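Local coordinates for uncharacterized DUF3829-like protein (Bacteroides thetaiotaomicron, PDB 3RH3) that is of unknown function but folds as an all-helical chain with a DUF3829-like C-terminal domain and is probably made as a lipoprotein, at residues I164-K169 with K220-F225; L128-S133 with K184-G189; K204-I209 with S224-V229. One frame throughout, in Å; residues are numbered along the deposited sequence.

Interaction 1: residues I164-K169 with K220-F225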
ATOM      1  N   ILE A 164      14.003 -10.859  -9.668  1.00 38.97           N
ATOM      2  CA  ILE A 164      12.872  -9.986 -10.012  1.00 37.40           C
ATOM      3  C   ILE A 164      11.673 -10.271  -9.096  1.00 40.27           C
ATOM      4  O   ILE A 164      11.090  -9.329  -8.534  1.00 38.70           O
ATOM      5  CB  ILE A 164      12.502 -10.105 -11.517  1.00 40.32           C
ATOM      6  CG1 ILE A 164      13.664  -9.552 -12.389  1.00 40.22           C
ATOM      7  CG2 ILE A 164      11.161  -9.372 -11.831  1.00 39.55           C
ATOM      8  CD1 ILE A 164      13.820 -10.166 -13.740  1.00 41.54           C
HETATM    9  N   MSE A 165      11.316 -11.555  -8.943  1.00 37.05           N
HETATM   10  CA  MSE A 165      10.217 -12.012  -8.073  0.50 34.99           C
HETATM   11  C   MSE A 165      10.441 -11.529  -6.635  1.00 38.69           C
HETATM   12  O   MSE A 165       9.527 -11.015  -6.004  1.00 37.19           O
HETATM   13  CB  MSE A 165      10.087 -13.556  -8.087  0.50 37.29           C
HETATM   14  CG  MSE A 165       9.644 -14.139  -9.425  0.50 44.02           C
HETATM   15 SE   MSE A 165       7.966 -13.422 -10.081  0.38 49.39          SE
HETATM   16  CE  MSE A 165       6.800 -14.318  -8.829  0.50 44.95           C
ATOM     17  N   ALA A 166      11.693 -11.684  -6.122  1.00 36.30           N
ATOM     18  CA  ALA A 166      12.027 -11.273  -4.756  1.00 34.90           C
ATOM     19  C   ALA A 166      11.819  -9.769  -4.557  1.00 38.78           C
ATOM     20  O   ALA A 166      11.191  -9.352  -3.574  1.00 38.34           O
ATOM     21  CB  ALA A 166      13.456 -11.647  -4.425  1.00 35.95           C
HETATM   22  N   MSE A 167      12.310  -8.958  -5.498  1.00 34.77           N
HETATM   23  CA  MSE A 167      12.182  -7.501  -5.386  1.00 33.84           C
HETATM   24  C   MSE A 167      10.725  -7.086  -5.408  1.00 40.81           C
HETATM   25  O   MSE A 167      10.322  -6.300  -4.558  1.00 42.70           O
HETATM   26  CB  MSE A 167      12.962  -6.782  -6.483  1.00 35.05           C
HETATM   27  CG  MSE A 167      14.435  -6.828  -6.266  1.00 39.60           C
HETATM   28 SE   MSE A 167      15.434  -5.724  -7.523  0.75 43.72          SE
HETATM   29  CE  MSE A 167      15.704  -7.052  -8.921  1.00 42.51           C
ATOM     30  N   ARG A 168       9.940  -7.626  -6.355  1.00 38.20           N
ATOM     31  CA  ARG A 168       8.502  -7.390  -6.443  1.00 38.05           C
ATOM     32  C   ARG A 168       7.789  -7.743  -5.111  1.00 39.21           C
ATOM     33  O   ARG A 168       7.010  -6.936  -4.620  1.00 39.70           O
ATOM     34  CB  ARG A 168       7.883  -8.192  -7.593  1.00 39.69           C
ATOM     35  CG  ARG A 168       8.192  -7.637  -8.955  1.00 52.78           C
ATOM     36  CD  ARG A 168       7.299  -8.256 -10.027  1.00 64.73           C
ATOM     37  NE  ARG A 168       5.900  -7.800  -9.975  1.00 73.55           N
ATOM     38  CZ  ARG A 168       5.466  -6.619 -10.415  1.00 90.70           C
ATOM     39  NH1 ARG A 168       6.321  -5.731 -10.915  1.00 72.90           N
ATOM     40  NH2 ARG A 168       4.177  -6.311 -10.347  1.00 82.95           N
ATOM     41  N   LYS A 169       8.077  -8.888  -4.516  1.00 36.41           N
ATOM     42  CA  LYS A 169       7.421  -9.279  -3.252  1.00 36.63           C
ATOM     43  C   LYS A 169       7.816  -8.354  -2.081  1.00 41.51           C
ATOM     44  O   LYS A 169       6.929  -7.908  -1.350  1.00 43.36           O
ATOM     45  CB  LYS A 169       7.676 -10.745  -2.884  1.00 40.62           C
ATOM     46  CG  LYS A 169       6.686 -11.229  -1.817  1.00 46.20           C
ATOM     47  CD  LYS A 169       6.684 -12.704  -1.601  1.00 56.44           C
ATOM     48  CE  LYS A 169       5.542 -13.074  -0.680  1.00 71.51           C
ATOM     49  NZ  LYS A 169       5.292 -14.542  -0.667  1.00 87.61           N
ATOM     50  N   LYS A 220      24.411  -5.997  -9.267  1.00 42.81           N
ATOM     51  CA  LYS A 220      24.783  -4.834  -8.467  1.00 42.18           C
ATOM     52  C   LYS A 220      23.516  -4.036  -8.083  1.00 43.49           C
ATOM     53  O   LYS A 220      23.391  -3.628  -6.931  1.00 43.70           O
ATOM     54  CB  LYS A 220      25.792  -3.946  -9.218  1.00 45.96           C
ATOM     55  CG  LYS A 220      26.380  -2.819  -8.366  1.00 55.78           C
ATOM     56  CD  LYS A 220      27.345  -1.968  -9.165  1.00 71.60           C
ATOM     57  CE  LYS A 220      28.046  -0.958  -8.294  1.00 84.68           C
ATOM     58  N   ASN A 221      22.568  -3.858  -9.028  1.00 39.52           N
ATOM     59  CA  ASN A 221      21.350  -3.106  -8.725  1.00 37.93           C
ATOM     60  C   ASN A 221      20.405  -3.943  -7.831  1.00 40.47           C
ATOM     61  O   ASN A 221      19.691  -3.363  -7.012  1.00 38.87           O
ATOM     62  CB  ASN A 221      20.673  -2.565  -9.994  1.00 39.29           C
ATOM     63  CG  ASN A 221      21.505  -1.478 -10.673  1.00 50.60           C
ATOM     64  OD1 ASN A 221      21.709  -0.370 -10.141  1.00 41.84           O
ATOM     65  ND2 ASN A 221      22.062  -1.785 -11.837  1.00 40.03           N
ATOM     66  N   PHE A 222      20.481  -5.290  -7.895  1.00 37.83           N
ATOM     67  CA  PHE A 222      19.712  -6.148  -6.986  1.00 36.90           C
ATOM     68  C   PHE A 222      20.280  -5.998  -5.554  1.00 41.14           C
ATOM     69  O   PHE A 222      19.516  -5.833  -4.608  1.00 41.10           O
ATOM     70  CB  PHE A 222      19.719  -7.621  -7.435  1.00 39.15           C
ATOM     71  CG  PHE A 222      19.012  -8.563  -6.481  1.00 40.64           C
ATOM     72  CD1 PHE A 222      17.647  -8.447  -6.246  1.00 42.50           C
ATOM     73  CD2 PHE A 222      19.709  -9.573  -5.832  1.00 42.78           C
ATOM     74  CE1 PHE A 222      16.999  -9.307  -5.363  1.00 42.28           C
ATOM     75  CE2 PHE A 222      19.050 -10.458  -4.989  1.00 44.51           C
ATOM     76  CZ  PHE A 222      17.706 -10.308  -4.745  1.00 41.50           C
ATOM     77  N   GLN A 223      21.616  -6.013  -5.419  1.00 39.63           N
ATOM     78  CA  GLN A 223      22.301  -5.834  -4.130  1.00 40.03           C
ATOM     79  C   GLN A 223      21.961  -4.461  -3.539  1.00 44.11           C
ATOM     80  O   GLN A 223      21.718  -4.395  -2.346  1.00 43.49           O
ATOM     81  CB  GLN A 223      23.810  -5.988  -4.274  1.00 42.41           C
ATOM     82  CG  GLN A 223      24.309  -7.408  -4.510  1.00 47.25           C
ATOM     83  CD  GLN A 223      25.806  -7.433  -4.827  1.00 75.62           C
ATOM     84  OE1 GLN A 223      26.393  -6.544  -5.494  1.00 64.24           O
ATOM     85  NE2 GLN A 223      26.459  -8.485  -4.370  1.00 77.18           N
ATOM     86  N   SER A 224      21.861  -3.394  -4.378  1.00 41.06           N
ATOM     87  CA  SER A 224      21.473  -2.048  -3.918  1.00 40.77           C
ATOM     88  C   SER A 224      20.053  -2.066  -3.395  1.00 41.68           C
ATOM     89  O   SER A 224      19.781  -1.443  -2.373  1.00 40.59           O
ATOM     90  CB  SER A 224      21.600  -1.017  -5.031  1.00 44.55           C
ATOM     91  OG  SER A 224      22.961  -0.797  -5.343  1.00 59.95           O
ATOM     92  N   PHE A 225      19.157  -2.835  -4.062  1.00 37.57           N
ATOM     93  CA  PHE A 225      17.772  -3.010  -3.613  1.00 35.22           C
ATOM     94  C   PHE A 225      17.754  -3.601  -2.214  1.00 37.34           C
ATOM     95  O   PHE A 225      17.046  -3.086  -1.352  1.00 35.75           O
ATOM     96  CB  PHE A 225      16.941  -3.885  -4.588  1.00 36.77           C
ATOM     97  CG  PHE A 225      15.490  -4.054  -4.180  1.00 38.13           C
ATOM     98  CD1 PHE A 225      15.108  -5.058  -3.292  1.00 39.95           C
ATOM     99  CD2 PHE A 225      14.502  -3.227  -4.708  1.00 40.54           C
ATOM    100  CE1 PHE A 225      13.777  -5.196  -2.900  1.00 39.96           C
ATOM    101  CE2 PHE A 225      13.172  -3.373  -4.322  1.00 42.09           C
ATOM    102  CZ  PHE A 225      12.821  -4.344  -3.401  1.00 39.45           C
TER
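Two near-parallel helices of the DUF3829-like C-terminal domain meet here, Met-167 of helix 161-181 fitting against Phe-222 and Phe-225 of helix 216-240. The axes of the two segments come within 11.0 Å, at 26°. Met-167 is a selenomethionine whose CG stands anti to the carbonyl carbon (chi1 -73°), which sends the chain across to the phenylalanines. That CG lies over one face of Phe-225, 3.6 Å from the ring centroid, a CH-pi contact, while SE lies oblique to the same ring, 4.2 Å from its centroid. Toward Phe-222 the selenium comes at the ring edge, and the bend at chi3 carries CE to 3.6 Å from Phe-222 CD1. Ala-166 CB meets the edge of the Phe-222 ring at CE1, 4.3 Å away. Phe-225 also brings its CZ to 3.4 Å from the carbonyl O of Met-167, and its ring touches Met-170 and Leu-261. Replacing Phe-225 with an alanine is likely to take away the face under Met-167 CG and leave a gap on that side, with Phe-222 alone of the two rings still against SE and CE. Together these atoms make a Met-aromatic contact between two helices of an all-helical bundle.

Interaction 2: residues L128-S133 with K184-G189. With EDO (1,2-ethanediol), chain D.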
ATOM      1  N   LEU A 128     -12.939   6.459   9.957  1.00 46.73           N
ATOM      2  CA  LEU A 128     -13.101   6.275   8.507  1.00 45.69           C
ATOM      3  C   LEU A 128     -11.761   6.191   7.773  1.00 47.16           C
ATOM      4  O   LEU A 128     -11.648   5.403   6.836  1.00 44.71           O
ATOM      5  CB  LEU A 128     -13.977   7.366   7.882  1.00 47.04           C
ATOM      6  CG  LEU A 128     -15.473   7.287   8.237  1.00 53.47           C
ATOM      7  CD1 LEU A 128     -16.155   8.601   7.971  1.00 55.59           C
ATOM      8  CD2 LEU A 128     -16.177   6.162   7.493  1.00 55.14           C
ATOM      9  N   SER A 129     -10.739   6.960   8.219  1.00 43.84           N
ATOM     10  CA  SER A 129      -9.416   6.943   7.596  1.00 42.21           C
ATOM     11  C   SER A 129      -8.751   5.567   7.738  1.00 43.71           C
ATOM     12  O   SER A 129      -8.065   5.133   6.827  1.00 40.73           O
ATOM     13  CB  SER A 129      -8.524   8.032   8.187  1.00 43.63           C
ATOM     14  OG  SER A 129      -8.265   7.849   9.568  1.00 47.38           O
ATOM     15  N   VAL A 130      -8.987   4.881   8.866  1.00 42.70           N
ATOM     16  CA  VAL A 130      -8.440   3.548   9.126  1.00 42.78           C
ATOM     17  C   VAL A 130      -9.165   2.544   8.227  1.00 45.60           C
ATOM     18  O   VAL A 130      -8.513   1.734   7.567  1.00 44.35           O
ATOM     19  CB  VAL A 130      -8.507   3.181  10.634  1.00 47.57           C
ATOM     20  CG1 VAL A 130      -8.068   1.740  10.875  1.00 46.91           C
ATOM     21  CG2 VAL A 130      -7.638   4.134  11.446  1.00 47.47           C
ATOM     22  N   GLU A 131     -10.504   2.648   8.157  1.00 43.26           N
ATOM     23  CA  GLU A 131     -11.355   1.811   7.290  1.00 42.98           C
ATOM     24  C   GLU A 131     -10.898   1.920   5.828  1.00 44.24           C
ATOM     25  O   GLU A 131     -10.685   0.891   5.183  1.00 42.15           O
ATOM     26  CB  GLU A 131     -12.831   2.206   7.421  1.00 45.67           C
ATOM     27  CG  GLU A 131     -13.459   1.783   8.737  1.00 54.19           C
ATOM     28  CD  GLU A 131     -14.974   1.810   8.761  1.00 84.72           C
ATOM     29  OE1 GLU A 131     -15.597   1.044   7.989  1.00 97.15           O
ATOM     30  OE2 GLU A 131     -15.540   2.565   9.583  1.00 76.72           O
ATOM     31  N   LEU A 132     -10.642   3.155   5.351  1.00 40.91           N
ATOM     32  CA  LEU A 132     -10.164   3.410   3.985  1.00 41.36           C
ATOM     33  C   LEU A 132      -8.808   2.722   3.731  1.00 44.44           C
ATOM     34  O   LEU A 132      -8.594   2.133   2.664  1.00 44.39           O
ATOM     35  CB  LEU A 132     -10.063   4.922   3.749  1.00 42.55           C
ATOM     36  CG  LEU A 132      -9.793   5.390   2.323  1.00 49.18           C
ATOM     37  CD1 LEU A 132     -10.999   5.174   1.433  1.00 50.64           C
ATOM     38  CD2 LEU A 132      -9.569   6.855   2.305  1.00 53.72           C
ATOM     39  N   SER A 133      -7.915   2.792   4.726  1.00 38.72           N
ATOM     40  CA  SER A 133      -6.598   2.191   4.687  1.00 36.32           C
ATOM     41  C   SER A 133      -6.693   0.659   4.664  1.00 39.45           C
ATOM     42  O   SER A 133      -5.962   0.024   3.909  1.00 37.42           O
ATOM     43  CB  SER A 133      -5.770   2.678   5.874  1.00 36.96           C
ATOM     44  OG  SER A 133      -4.430   2.267   5.695  1.00 40.87           O
ATOM     45  N   LYS A 184      -2.653   7.887  10.617  1.00 37.93           N
ATOM     46  CA  LYS A 184      -2.604   8.990  11.560  1.00 38.31           C
ATOM     47  C   LYS A 184      -3.646   8.749  12.649  1.00 44.27           C
ATOM     48  O   LYS A 184      -4.773   8.376  12.345  1.00 43.52           O
ATOM     49  CB  LYS A 184      -2.852  10.292  10.797  1.00 40.40           C
ATOM     50  CG  LYS A 184      -2.918  11.541  11.620  1.00 45.48           C
ATOM     51  CD  LYS A 184      -2.816  12.747  10.704  1.00 51.81           C
ATOM     52  CE  LYS A 184      -3.311  13.986  11.398  1.00 61.01           C
ATOM     53  NZ  LYS A 184      -2.410  14.397  12.500  1.00 62.90           N
ATOM     54  N   HIS A 185      -3.220   8.868  13.925  1.00 43.93           N
ATOM     55  CA  HIS A 185      -4.016   8.637  15.135  1.00 45.31           C
ATOM     56  C   HIS A 185      -4.255   7.135  15.406  1.00 47.45           C
ATOM     57  O   HIS A 185      -4.974   6.801  16.352  1.00 49.22           O
ATOM     58  CB  HIS A 185      -5.350   9.380  15.071  1.00 48.34           C
ATOM     59  CG  HIS A 185      -5.882   9.795  16.402  1.00 54.06           C
ATOM     60  ND1 HIS A 185      -5.354  10.871  17.084  1.00 57.58           N
ATOM     61  CD2 HIS A 185      -6.924   9.294  17.107  1.00 57.13           C
ATOM     62  CE1 HIS A 185      -6.078  10.985  18.189  1.00 58.73           C
ATOM     63  NE2 HIS A 185      -7.040  10.060  18.243  1.00 58.70           N
ATOM     64  N   ALA A 186      -3.624   6.226  14.624  1.00 40.15           N
ATOM     65  CA  ALA A 186      -3.874   4.793  14.780  1.00 38.55           C
ATOM     66  C   ALA A 186      -2.781   3.915  14.158  1.00 41.36           C
ATOM     67  O   ALA A 186      -3.081   2.861  13.614  1.00 41.68           O
ATOM     68  CB  ALA A 186      -5.224   4.446  14.152  1.00 38.95           C
HETATM   69  N   MSE A 187      -1.521   4.318  14.270  1.00 37.07           N
HETATM   70  CA  MSE A 187      -0.377   3.533  13.770  1.00 33.31           C
HETATM   71  C   MSE A 187      -0.456   2.093  14.339  1.00 41.18           C
HETATM   72  O   MSE A 187      -0.533   1.900  15.545  1.00 43.08           O
HETATM   73  CB  MSE A 187       0.926   4.216  14.180  1.00 32.13           C
HETATM   74  CG  MSE A 187       2.129   3.620  13.484  1.00 33.76           C
HETATM   75 SE   MSE A 187       3.671   3.816  14.558  0.75 36.40          SE
HETATM   76  CE  MSE A 187       3.177   2.532  15.973  1.00 34.44           C
ATOM     77  N   ASP A 188      -0.549   1.120  13.468  1.00 41.20           N
ATOM     78  CA  ASP A 188      -0.766  -0.270  13.858  1.00 40.74           C
ATOM     79  C   ASP A 188       0.549  -1.007  14.043  1.00 38.09           C
ATOM     80  O   ASP A 188       1.010  -1.684  13.121  1.00 34.03           O
ATOM     81  CB  ASP A 188      -1.653  -0.956  12.790  1.00 43.47           C
ATOM     82  CG  ASP A 188      -2.369  -2.210  13.256  1.00 58.14           C
ATOM     83  OD1 ASP A 188      -1.924  -2.817  14.271  1.00 60.28           O
ATOM     84  OD2 ASP A 188      -3.346  -2.612  12.588  1.00 67.26           O
ATOM     85  N   GLY A 189       1.103  -0.889  15.261  1.00 34.04           N
ATOM     86  CA  GLY A 189       2.380  -1.457  15.669  1.00 31.32           C
ATOM     87  C   GLY A 189       2.547  -2.948  15.473  1.00 35.88           C
ATOM     88  O   GLY A 189       3.500  -3.395  14.835  1.00 34.95           O
TER
HETATM   89  C1  EDO D 294      -1.554  12.567  15.189  1.00 49.92           C
HETATM   90  O1  EDO D 294      -2.956  12.251  15.135  1.00 54.04           O
HETATM   91  C2  EDO D 294      -0.709  11.580  14.379  1.00 47.79           C
HETATM   92  O2  EDO D 294      -0.647  10.231  14.906  1.00 41.96           O
HETATM   93  O   HOH W   1      -5.776   7.142   9.951  1.00 47.24           O
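Val-130 and Ala-186 bury the most surface in this small contact, which sets the loop between helices 161-181 and 189-207 against helix 115-154. The touch is methyl to methyl: CG2 of Val-130 stands 3.6 Å from CB of Ala-186. With CG1 of Val-130 anti to the backbone N (chi1 174°), CG2 is the branch left beside that N, and it is this methyl that meets the alanine. Lys-184 is third, and it meets the helix through its backbone. One water donates to Ser-129 OG at 2.6 Å and to the carbonyl O of Lys-184 at 2.9 Å, bridging a gap of 4.5 Å between those two oxygens. Ser-129 OG in turn bonds the carbonyl O of Tyr-126 within its own helix. The lysine side chain leads away from helix 115-154, and its NZ forms a salt bridge with Glu-46. Beside it lies a 1,2-ethanediol, probably from the crystallisation liquor: His-185 N donates to its O2 over 3.1 Å, and ND1 of His-185 reaches its O1 in the ring plane through a weak bond. The His-185 ring also stacks with Tyr-126. Between the two segments themselves, then, the chemistry implies one methyl contact and one water-mediated link, while Ser-133 OG ties the same helix directly to Arg-183 and Asn-179.

Interaction 3: residues K204-I209 with S224-V229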
ATOM      1  N   LYS A 204      16.288 -12.362   3.854  1.00 41.10           N
ATOM      2  CA  LYS A 204      17.273 -13.426   4.088  1.00 42.18           C
ATOM      3  C   LYS A 204      17.219 -14.464   2.976  1.00 47.47           C
ATOM      4  O   LYS A 204      18.261 -15.002   2.594  1.00 48.60           O
ATOM      5  CB  LYS A 204      17.062 -14.074   5.465  1.00 43.58           C
ATOM      6  CG  LYS A 204      17.440 -13.117   6.589  1.00 57.34           C
ATOM      7  CD  LYS A 204      17.501 -13.779   7.956  1.00 69.12           C
ATOM      8  CE  LYS A 204      18.167 -12.873   8.970  1.00 80.36           C
ATOM      9  NZ  LYS A 204      19.605 -12.622   8.652  1.00 91.33           N
ATOM     10  N   ALA A 205      16.012 -14.724   2.437  1.00 44.60           N
ATOM     11  CA  ALA A 205      15.830 -15.649   1.320  1.00 44.98           C
ATOM     12  C   ALA A 205      16.422 -15.034   0.053  1.00 48.98           C
ATOM     13  O   ALA A 205      17.182 -15.707  -0.643  1.00 50.25           O
ATOM     14  CB  ALA A 205      14.363 -15.974   1.128  1.00 45.41           C
ATOM     15  N   ALA A 206      16.163 -13.730  -0.185  1.00 44.56           N
ATOM     16  CA  ALA A 206      16.712 -13.012  -1.345  1.00 44.49           C
ATOM     17  C   ALA A 206      18.242 -13.004  -1.338  1.00 49.93           C
ATOM     18  O   ALA A 206      18.842 -13.207  -2.397  1.00 50.69           O
ATOM     19  CB  ALA A 206      16.190 -11.596  -1.397  1.00 43.95           C
ATOM     20  N   GLU A 207      18.869 -12.823  -0.152  1.00 46.35           N
ATOM     21  CA  GLU A 207      20.331 -12.837   0.003  1.00 48.12           C
ATOM     22  C   GLU A 207      20.947 -14.203  -0.363  1.00 55.04           C
ATOM     23  O   GLU A 207      22.137 -14.267  -0.663  1.00 56.55           O
ATOM     24  CB  GLU A 207      20.735 -12.490   1.443  1.00 49.55           C
ATOM     25  CG  GLU A 207      20.610 -11.024   1.815  1.00 59.07           C
ATOM     26  CD  GLU A 207      20.636 -10.750   3.308  1.00 82.53           C
ATOM     27  OE1 GLU A 207      20.782 -11.711   4.098  1.00 77.50           O
ATOM     28  OE2 GLU A 207      20.480  -9.569   3.690  1.00 83.99           O
ATOM     29  N   LYS A 208      20.142 -15.283  -0.330  1.00 52.59           N
ATOM     30  CA  LYS A 208      20.584 -16.640  -0.647  1.00 54.10           C
ATOM     31  C   LYS A 208      20.360 -17.001  -2.117  1.00 59.24           C
ATOM     32  O   LYS A 208      20.773 -18.096  -2.518  1.00 61.62           O
ATOM     33  CB  LYS A 208      19.850 -17.661   0.245  1.00 57.27           C
ATOM     34  CG  LYS A 208      20.385 -17.746   1.675  1.00 73.94           C
ATOM     35  CD  LYS A 208      19.317 -18.235   2.676  1.00 84.58           C
ATOM     36  CE  LYS A 208      18.860 -19.665   2.482  1.00 98.80           C
ATOM     37  NZ  LYS A 208      17.495 -19.892   3.028  1.00106.16           N
ATOM     38  N   ILE A 209      19.703 -16.110  -2.917  1.00 53.85           N
ATOM     39  CA  ILE A 209      19.436 -16.356  -4.349  1.00 54.07           C
ATOM     40  C   ILE A 209      20.783 -16.505  -5.069  1.00 61.55           C
ATOM     41  O   ILE A 209      21.644 -15.628  -4.922  1.00 61.66           O
ATOM     42  CB  ILE A 209      18.528 -15.296  -5.033  1.00 55.06           C
ATOM     43  CG1 ILE A 209      17.110 -15.289  -4.423  1.00 54.03           C
ATOM     44  CG2 ILE A 209      18.441 -15.551  -6.538  1.00 55.79           C
ATOM     45  CD1 ILE A 209      16.241 -14.141  -4.890  1.00 58.84           C
ATOM     46  N   SER A 224      21.861  -3.394  -4.378  1.00 41.06           N
ATOM     47  CA  SER A 224      21.473  -2.048  -3.918  1.00 40.77           C
ATOM     48  C   SER A 224      20.053  -2.066  -3.395  1.00 41.68           C
ATOM     49  O   SER A 224      19.781  -1.443  -2.373  1.00 40.59           O
ATOM     50  CB  SER A 224      21.600  -1.017  -5.031  1.00 44.55           C
ATOM     51  OG  SER A 224      22.961  -0.797  -5.343  1.00 59.95           O
ATOM     52  N   PHE A 225      19.157  -2.835  -4.062  1.00 37.57           N
ATOM     53  CA  PHE A 225      17.772  -3.010  -3.613  1.00 35.22           C
ATOM     54  C   PHE A 225      17.754  -3.601  -2.214  1.00 37.34           C
ATOM     55  O   PHE A 225      17.046  -3.086  -1.352  1.00 35.75           O
ATOM     56  CB  PHE A 225      16.941  -3.885  -4.588  1.00 36.77           C
ATOM     57  CG  PHE A 225      15.490  -4.054  -4.180  1.00 38.13           C
ATOM     58  CD1 PHE A 225      15.108  -5.058  -3.292  1.00 39.95           C
ATOM     59  CD2 PHE A 225      14.502  -3.227  -4.708  1.00 40.54           C
ATOM     60  CE1 PHE A 225      13.777  -5.196  -2.900  1.00 39.96           C
ATOM     61  CE2 PHE A 225      13.172  -3.373  -4.322  1.00 42.09           C
ATOM     62  CZ  PHE A 225      12.821  -4.344  -3.401  1.00 39.45           C
ATOM     63  N   LEU A 226      18.533  -4.673  -1.982  1.00 35.26           N
ATOM     64  CA  LEU A 226      18.619  -5.342  -0.662  1.00 35.50           C
ATOM     65  C   LEU A 226      19.090  -4.375   0.423  1.00 40.08           C
ATOM     66  O   LEU A 226      18.500  -4.333   1.503  1.00 41.23           O
ATOM     67  CB  LEU A 226      19.540  -6.590  -0.719  1.00 35.75           C
ATOM     68  CG  LEU A 226      19.120  -7.680  -1.692  1.00 39.99           C
ATOM     69  CD1 LEU A 226      20.081  -8.850  -1.672  1.00 41.18           C
ATOM     70  CD2 LEU A 226      17.739  -8.179  -1.389  1.00 42.73           C
ATOM     71  N   SER A 227      20.120  -3.576   0.125  1.00 37.45           N
ATOM     72  CA  SER A 227      20.676  -2.562   1.018  1.00 37.15           C
ATOM     73  C   SER A 227      19.606  -1.492   1.380  1.00 39.09           C
ATOM     74  O   SER A 227      19.519  -1.101   2.540  1.00 37.81           O
ATOM     75  CB  SER A 227      21.902  -1.918   0.368  1.00 42.46           C
ATOM     76  OG  SER A 227      22.249  -0.685   0.980  1.00 58.27           O
ATOM     77  N   THR A 228      18.790  -1.061   0.396  1.00 36.37           N
ATOM     78  CA  THR A 228      17.688  -0.087   0.558  1.00 36.31           C
ATOM     79  C   THR A 228      16.584  -0.676   1.424  1.00 39.44           C
ATOM     80  O   THR A 228      15.935   0.060   2.164  1.00 39.31           O
ATOM     81  CB  THR A 228      17.131   0.314  -0.827  1.00 43.99           C
ATOM     82  OG1 THR A 228      18.221   0.702  -1.663  1.00 47.52           O
ATOM     83  CG2 THR A 228      16.108   1.450  -0.756  1.00 36.25           C
ATOM     84  N   VAL A 229      16.343  -1.983   1.325  1.00 35.32           N
ATOM     85  CA  VAL A 229      15.334  -2.638   2.163  1.00 34.72           C
ATOM     86  C   VAL A 229      15.806  -2.575   3.638  1.00 41.48           C
ATOM     87  O   VAL A 229      15.027  -2.163   4.511  1.00 41.85           O
ATOM     88  CB  VAL A 229      15.026  -4.080   1.704  1.00 37.39           C
ATOM     89  CG1 VAL A 229      14.248  -4.845   2.776  1.00 37.25           C
ATOM     90  CG2 VAL A 229      14.257  -4.085   0.385  1.00 36.50           C
TER
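This is a small apolar helix-to-helix contact in the helical bundle of the DUF3829-like C-terminal domain, where the C-terminal end of helix 189-207 packs on helix 216-240. The chain returns between them through a short connection, so the two helices form a helical hairpin. Leu-226 carries the contact from its side, with CG anti to the carbonyl carbon (chi1 -60°) and its two methyls meeting different residues. CD1 meets CG of Glu-207 at 4.1 Å, the two side chains crossing at a slant, and the glutamate chain runs on extended beyond that carbon. Its OE2 makes a long, weak ion pair with Lys-230, consistent with the exposed position of Glu-207. Leu-226 touches Leu-203 as well, one turn back along the first helix, and Val-229 meets Leu-203 and Leu-199, continuing the apolar seam of the hairpin. Ala-206 reaches Met-170 of helix 161-181, which joins this contact to a third helix. The closest approach between the segments is made by the other methyl of the leucine, in a buried contact: CD2 of Leu-226 lies 3.8 Å from CB of Ala-206.

Overall arrangement
Interactions 1 and 3 are neighbours, their centres about 7 Å apart, and share Ser-224 and Phe-225 of helix 216-240. They touch directly: CB of Ala-166 lies 3.8 Å from CD1 of Ile-209, in the turn after helix 189-207, and 4.1 Å from CB of Ala-206, while Phe-222 CE2 of helix 216-240 comes to 3.8 Å from Ala-206 O, so three helices pack together. Interaction 2 lies across the chain's centre from both, about 29 Å from each between centres and about 16 Å between nearest atoms. It links the DUF6845 range with the C-terminal one. The 1,2-ethanediol bound by His-185 lies at interaction 2, held also by Glu-46 OE2 and the carbonyl O of Tyr-245.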